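Side-chain contacts in metallocarboxypeptidase (PDB 3DWC), which probably releases C-terminal amino acids, other than proline, from peptide chains as a cobalt-bound M32-family metallopeptidase of Trypanosoma cruzi: residues 488-491 with 492-495; 126-129 with 130-134. One frame throughout, in Å; residues are numbered along the deposited sequence.

Contact 1: residues 488-491 with 492-495. With SO4 (sulfate ion), chain V.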
loop_
_atom_site.group_PDB
_atom_site.type_symbol
_atom_site.label_atom_id
_atom_site.label_comp_id
_atom_site.label_asym_id
_atom_site.label_seq_id
_atom_site.Cartn_x
_atom_site.Cartn_y
_atom_site.Cartn_z
ATOM N N ASN B 488 -23.296 24.506 -20.490
ATOM C CA ASN B 488 -24.668 24.914 -20.743
ATOM C C ASN B 488 -25.644 23.876 -20.135
ATOM O O ASN B 488 -25.705 22.741 -20.597
ATOM C CB ASN B 488 -24.867 24.986 -22.253
ATOM C CG ASN B 488 -26.262 25.430 -22.665
ATOM O OD1 ASN B 488 -27.172 25.448 -21.861
ATOM N ND2 ASN B 488 -26.431 25.755 -23.968
ATOM N N PRO B 489 -26.416 24.260 -19.119
ATOM C CA PRO B 489 -27.323 23.275 -18.507
ATOM C C PRO B 489 -28.507 22.804 -19.355
ATOM O O PRO B 489 -29.232 21.926 -18.912
ATOM C CB PRO B 489 -27.823 23.994 -17.239
ATOM C CG PRO B 489 -27.661 25.368 -17.487
ATOM C CD PRO B 489 -26.485 25.541 -18.410
ATOM N N GLU B 490 -28.723 23.377 -20.536
ATOM C CA GLU B 490 -29.851 22.957 -21.362
ATOM C C GLU B 490 -29.738 21.513 -21.825
ATOM O O GLU B 490 -30.739 20.851 -21.973
ATOM C CB GLU B 490 -30.044 23.882 -22.572
ATOM C CG GLU B 490 -30.327 25.329 -22.213
ATOM C CD GLU B 490 -31.495 25.525 -21.254
ATOM O OE1 GLU B 490 -32.590 24.943 -21.477
ATOM O OE2 GLU B 490 -31.293 26.292 -20.278
ATOM N N HIS B 491 -28.514 21.031 -22.051
ATOM C CA HIS B 491 -28.305 19.627 -22.374
ATOM C C HIS B 491 -28.774 18.657 -21.275
ATOM O O HIS B 491 -29.380 17.627 -21.574
ATOM C CB HIS B 491 -26.837 19.372 -22.748
ATOM C CG HIS B 491 -26.326 20.276 -23.823
ATOM N ND1 HIS B 491 -26.681 20.135 -25.147
ATOM C CD2 HIS B 491 -25.530 21.368 -23.763
ATOM C CE1 HIS B 491 -26.094 21.076 -25.858
ATOM N NE2 HIS B 491 -25.400 21.847 -25.041
ATOM N N TYR B 492 -28.544 19.023 -20.011
ATOM C CA TYR B 492 -28.930 18.175 -18.865
ATOM C C TYR B 492 -30.444 18.164 -18.787
ATOM O O TYR B 492 -31.040 17.132 -18.617
ATOM C CB TYR B 492 -28.310 18.780 -17.594
ATOM C CG TYR B 492 -28.419 18.021 -16.290
ATOM C CD1 TYR B 492 -28.325 16.621 -16.224
ATOM C CD2 TYR B 492 -28.532 18.713 -15.104
ATOM C CE1 TYR B 492 -28.359 15.961 -15.009
ATOM C CE2 TYR B 492 -28.583 18.043 -13.879
ATOM C CZ TYR B 492 -28.494 16.683 -13.843
ATOM O OH TYR B 492 -28.547 16.064 -12.614
ATOM N N ARG B 493 -31.066 19.327 -18.935
ATOM C CA ARG B 493 -32.526 19.419 -18.979
ATOM C C ARG B 493 -33.149 18.513 -20.070
ATOM O O ARG B 493 -34.088 17.793 -19.808
ATOM C CB ARG B 493 -32.942 20.898 -19.223
ATOM C CG ARG B 493 -34.429 21.124 -19.275
ATOM C CD ARG B 493 -34.828 22.587 -19.591
ATOM N NE ARG B 493 -36.273 22.708 -19.509
ATOM C CZ ARG B 493 -36.981 23.837 -19.476
ATOM N NH1 ARG B 493 -36.423 25.036 -19.554
ATOM N NH2 ARG B 493 -38.292 23.745 -19.374
ATOM N N ARG B 494 -32.659 18.618 -21.303
ATOM C CA ARG B 494 -33.166 17.803 -22.410
ATOM C C ARG B 494 -32.935 16.332 -22.199
ATOM O O ARG B 494 -33.783 15.535 -22.578
ATOM C CB ARG B 494 -32.488 18.158 -23.736
ATOM C CG ARG B 494 -33.284 18.987 -24.607
ATOM C CD ARG B 494 -32.819 20.311 -24.635
ATOM N NE ARG B 494 -31.527 20.451 -25.305
ATOM C CZ ARG B 494 -31.106 21.600 -25.816
ATOM N NH1 ARG B 494 -31.901 22.662 -25.780
ATOM N NH2 ARG B 494 -29.904 21.684 -26.384
ATOM N N HIS B 495 -31.782 15.971 -21.649
ATOM C CA HIS B 495 -31.489 14.561 -21.230
ATOM C C HIS B 495 -32.511 14.039 -20.214
ATOM O O HIS B 495 -33.072 12.949 -20.375
ATOM C CB HIS B 495 -30.104 14.462 -20.586
ATOM C CG HIS B 495 -29.865 13.161 -19.855
ATOM N ND1 HIS B 495 -29.716 11.963 -20.522
ATOM C CD2 HIS B 495 -29.717 12.877 -18.537
ATOM C CE1 HIS B 495 -29.538 10.993 -19.654
ATOM N NE2 HIS B 495 -29.541 11.515 -18.432
HETATM S S SO4 V . -29.697 25.483 -25.990
HETATM O O1 SO4 V . -30.168 25.810 -27.340
HETATM O O2 SO4 V . -29.168 26.692 -25.340
HETATM O O3 SO4 V . -30.854 25.059 -25.197
HETATM O O4 SO4 V . -28.702 24.397 -26.089
HETATM O O HOH W 1 -25.643 20.227 -19.591
HETATM O O HOH W 2 -29.052 18.370 -26.670
#
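R494 curls back over the first turn of helix 490-501, along E490 and H491, to meet a sulfate at the capped N-terminal end of that helix. Its CB starts 3.7 Å from E490 O, the carbonyl that also receives the R494 backbone N-H. CG stays near that oxygen, CD then passes 3.4 Å from it, and NE remains close at an angle too poor for a bond. Bends at chi2 and chi3 turn the chain toward the start of the helix, and E490 CB comes to lie under one face of the guanidinium, near its rim. CZ approaches sulfate O3, and at the tip the two terminal nitrogens divide the anion between them: NH2 donates to O4 over 3.0 Å, NH1 more weakly to O3. The H491 ring stands almost perpendicular to the guanidinium, 88° between planes, with ND1 3.8 Å from R494 NH2; a water hydrogen-bonds weakly to both nitrogens. H491 NE2 is held by E485, and the carboxylate of E490 turns to N177 of helix 168-196. The anion, probably from the crystallisation liquor, is also gripped by the capping residue. N488 ND2 donates almost straight (171°) to sulfate O2, while N488 OD1 accepts the E490 N-H at 2.9 Å, with that nitrogen 43° out of the carbonyl plane.

Contact 2: residues 126-129 with 130-134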
loop_
_atom_site.group_PDB
_atom_site.type_symbol
_atom_site.label_atom_id
_atom_site.label_comp_id
_atom_site.label_asym_id
_atom_site.label_seq_id
_atom_site.Cartn_x
_atom_site.Cartn_y
_atom_site.Cartn_z
ATOM N N ALA B 126 -28.890 20.692 17.838
ATOM C CA ALA B 126 -28.541 21.569 18.979
ATOM C C ALA B 126 -27.172 21.289 19.633
ATOM O O ALA B 126 -26.470 22.229 20.026
ATOM C CB ALA B 126 -29.613 21.482 19.997
ATOM N N GLY B 127 -26.809 20.009 19.743
ATOM C CA GLY B 127 -25.455 19.614 20.144
ATOM C C GLY B 127 -24.393 19.868 19.077
ATOM O O GLY B 127 -23.207 20.041 19.399
ATOM N N PHE B 128 -24.799 19.886 17.810
ATOM C CA PHE B 128 -23.867 20.180 16.724
ATOM C C PHE B 128 -23.659 21.678 16.582
ATOM O O PHE B 128 -22.556 22.124 16.302
ATOM C CB PHE B 128 -24.365 19.594 15.404
ATOM C CG PHE B 128 -23.350 19.673 14.282
ATOM C CD1 PHE B 128 -22.090 19.082 14.415
ATOM C CD2 PHE B 128 -23.651 20.330 13.098
ATOM C CE1 PHE B 128 -21.146 19.152 13.384
ATOM C CE2 PHE B 128 -22.708 20.401 12.056
ATOM C CZ PHE B 128 -21.453 19.816 12.207
ATOM N N LEU B 129 -24.720 22.444 16.835
ATOM C CA LEU B 129 -24.796 23.870 16.478
ATOM C C LEU B 129 -23.622 24.747 16.901
ATOM O O LEU B 129 -23.246 25.643 16.149
ATOM C CB LEU B 129 -26.102 24.485 17.002
ATOM C CG LEU B 129 -26.357 25.974 16.731
ATOM C CD1 LEU B 129 -26.280 26.301 15.233
ATOM C CD2 LEU B 129 -27.704 26.381 17.308
ATOM N N PRO B 130 -23.066 24.531 18.113
ATOM C CA PRO B 130 -21.912 25.354 18.494
ATOM C C PRO B 130 -20.718 25.133 17.567
ATOM O O PRO B 130 -20.126 26.110 17.093
ATOM C CB PRO B 130 -21.605 24.900 19.935
ATOM C CG PRO B 130 -22.868 24.247 20.417
ATOM C CD PRO B 130 -23.449 23.599 19.190
ATOM N N THR B 131 -20.391 23.865 17.308
ATOM C CA THR B 131 -19.400 23.504 16.284
ATOM C C THR B 131 -19.756 24.132 14.934
ATOM O O THR B 131 -18.940 24.825 14.343
ATOM C CB THR B 131 -19.311 21.974 16.044
ATOM O OG1 THR B 131 -18.956 21.296 17.254
ATOM C CG2 THR B 131 -18.270 21.667 14.968
ATOM N N LEU B 132 -20.983 23.893 14.473
ATOM C CA LEU B 132 -21.418 24.345 13.146
ATOM C C LEU B 132 -21.214 25.860 12.989
ATOM O O LEU B 132 -20.682 26.306 11.972
ATOM C CB LEU B 132 -22.878 23.910 12.874
ATOM C CG LEU B 132 -23.506 23.835 11.452
ATOM C CD1 LEU B 132 -24.560 24.900 11.257
ATOM C CD2 LEU B 132 -22.502 23.833 10.247
ATOM N N LYS B 133 -21.587 26.634 14.009
ATOM C CA LYS B 133 -21.325 28.081 14.031
ATOM C C LYS B 133 -19.851 28.413 13.823
ATOM O O LYS B 133 -19.539 29.405 13.171
ATOM C CB LYS B 133 -21.792 28.713 15.354
ATOM C CG LYS B 133 -23.310 28.908 15.469
ATOM C CD LYS B 133 -23.775 29.156 16.917
ATOM C CE LYS B 133 -23.863 30.643 17.281
ATOM N NZ LYS B 133 -22.532 31.305 17.461
ATOM N N GLU B 134 -18.954 27.600 14.386
ATOM C CA GLU B 134 -17.494 27.842 14.276
ATOM C C GLU B 134 -16.944 27.472 12.889
ATOM O O GLU B 134 -16.068 28.157 12.351
ATOM C CB GLU B 134 -16.715 27.052 15.336
ATOM C CG GLU B 134 -16.884 27.540 16.762
ATOM C CD GLU B 134 -15.936 26.815 17.713
ATOM O OE1 GLU B 134 -16.421 26.025 18.567
ATOM O OE2 GLU B 134 -14.705 27.014 17.579
#
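F128 and L132, one turn apart in helix 125-147, pack where the helix is kinked at a proline. The leucine meets the phenyl ring obliquely at CD2 and CE2: CE2 lies 3.6 Å from L132 CG, and L132 CB reaches both ring carbons. F128 CG swings away from the backbone N (chi1 -171°), which carries the ring along the helix toward residues 131 and 132. From across the ring, T131 CG2 approaches CE1 at 4.1 Å, the two side chains crossing at about a right angle. On another side of the helix the side chains of L129 and K133 touch through aliphatic carbons, L129 CD1 resting 4.0 Å from K133 CG. The lysine's CG also sits 3.3 Å from L129 O, the carbonyl that accepts the K133 backbone N-H.

Behind these side chains stands the backbone. L132 N donates to F128 O and K133 N to L129 O, so helical bonding is in place just past the kink. The kink lies where the nitrogens of P130 and T131 make no bond to the turn before; that of P130 has no hydrogen to give. Farther out, helix 99-122 backs this surface, with C119 against F128 and both A112 and V115 against T131. Loop residues L407 and A379 cover F128 and L132 respectively, A379 touching L129 as well. At the proline, CD of P130 lies 3.4 Å from A126 O.

In the fold
Along the chain contact 2 comes first, near the start of helix 125-147, and contact 1 follows some 350 residues later at the start of helix 490-501, among the last turns. Their centres are about 38 Å apart and their nearest atoms about 25 Å, so the two do not touch, although both belong to the same M32 family region of this largely helical chain. The centre of contact 2, which packs on helix 99-122, is about 27 Å from that of the chain; contact 1, centred about 18 Å from it, touches both helices 421-441 and 168-196. The Y492 side chain is about 13 Å from the cobalt. Contact 1 is a capped helix start and contact 2 a proline kink, both away from the metal site.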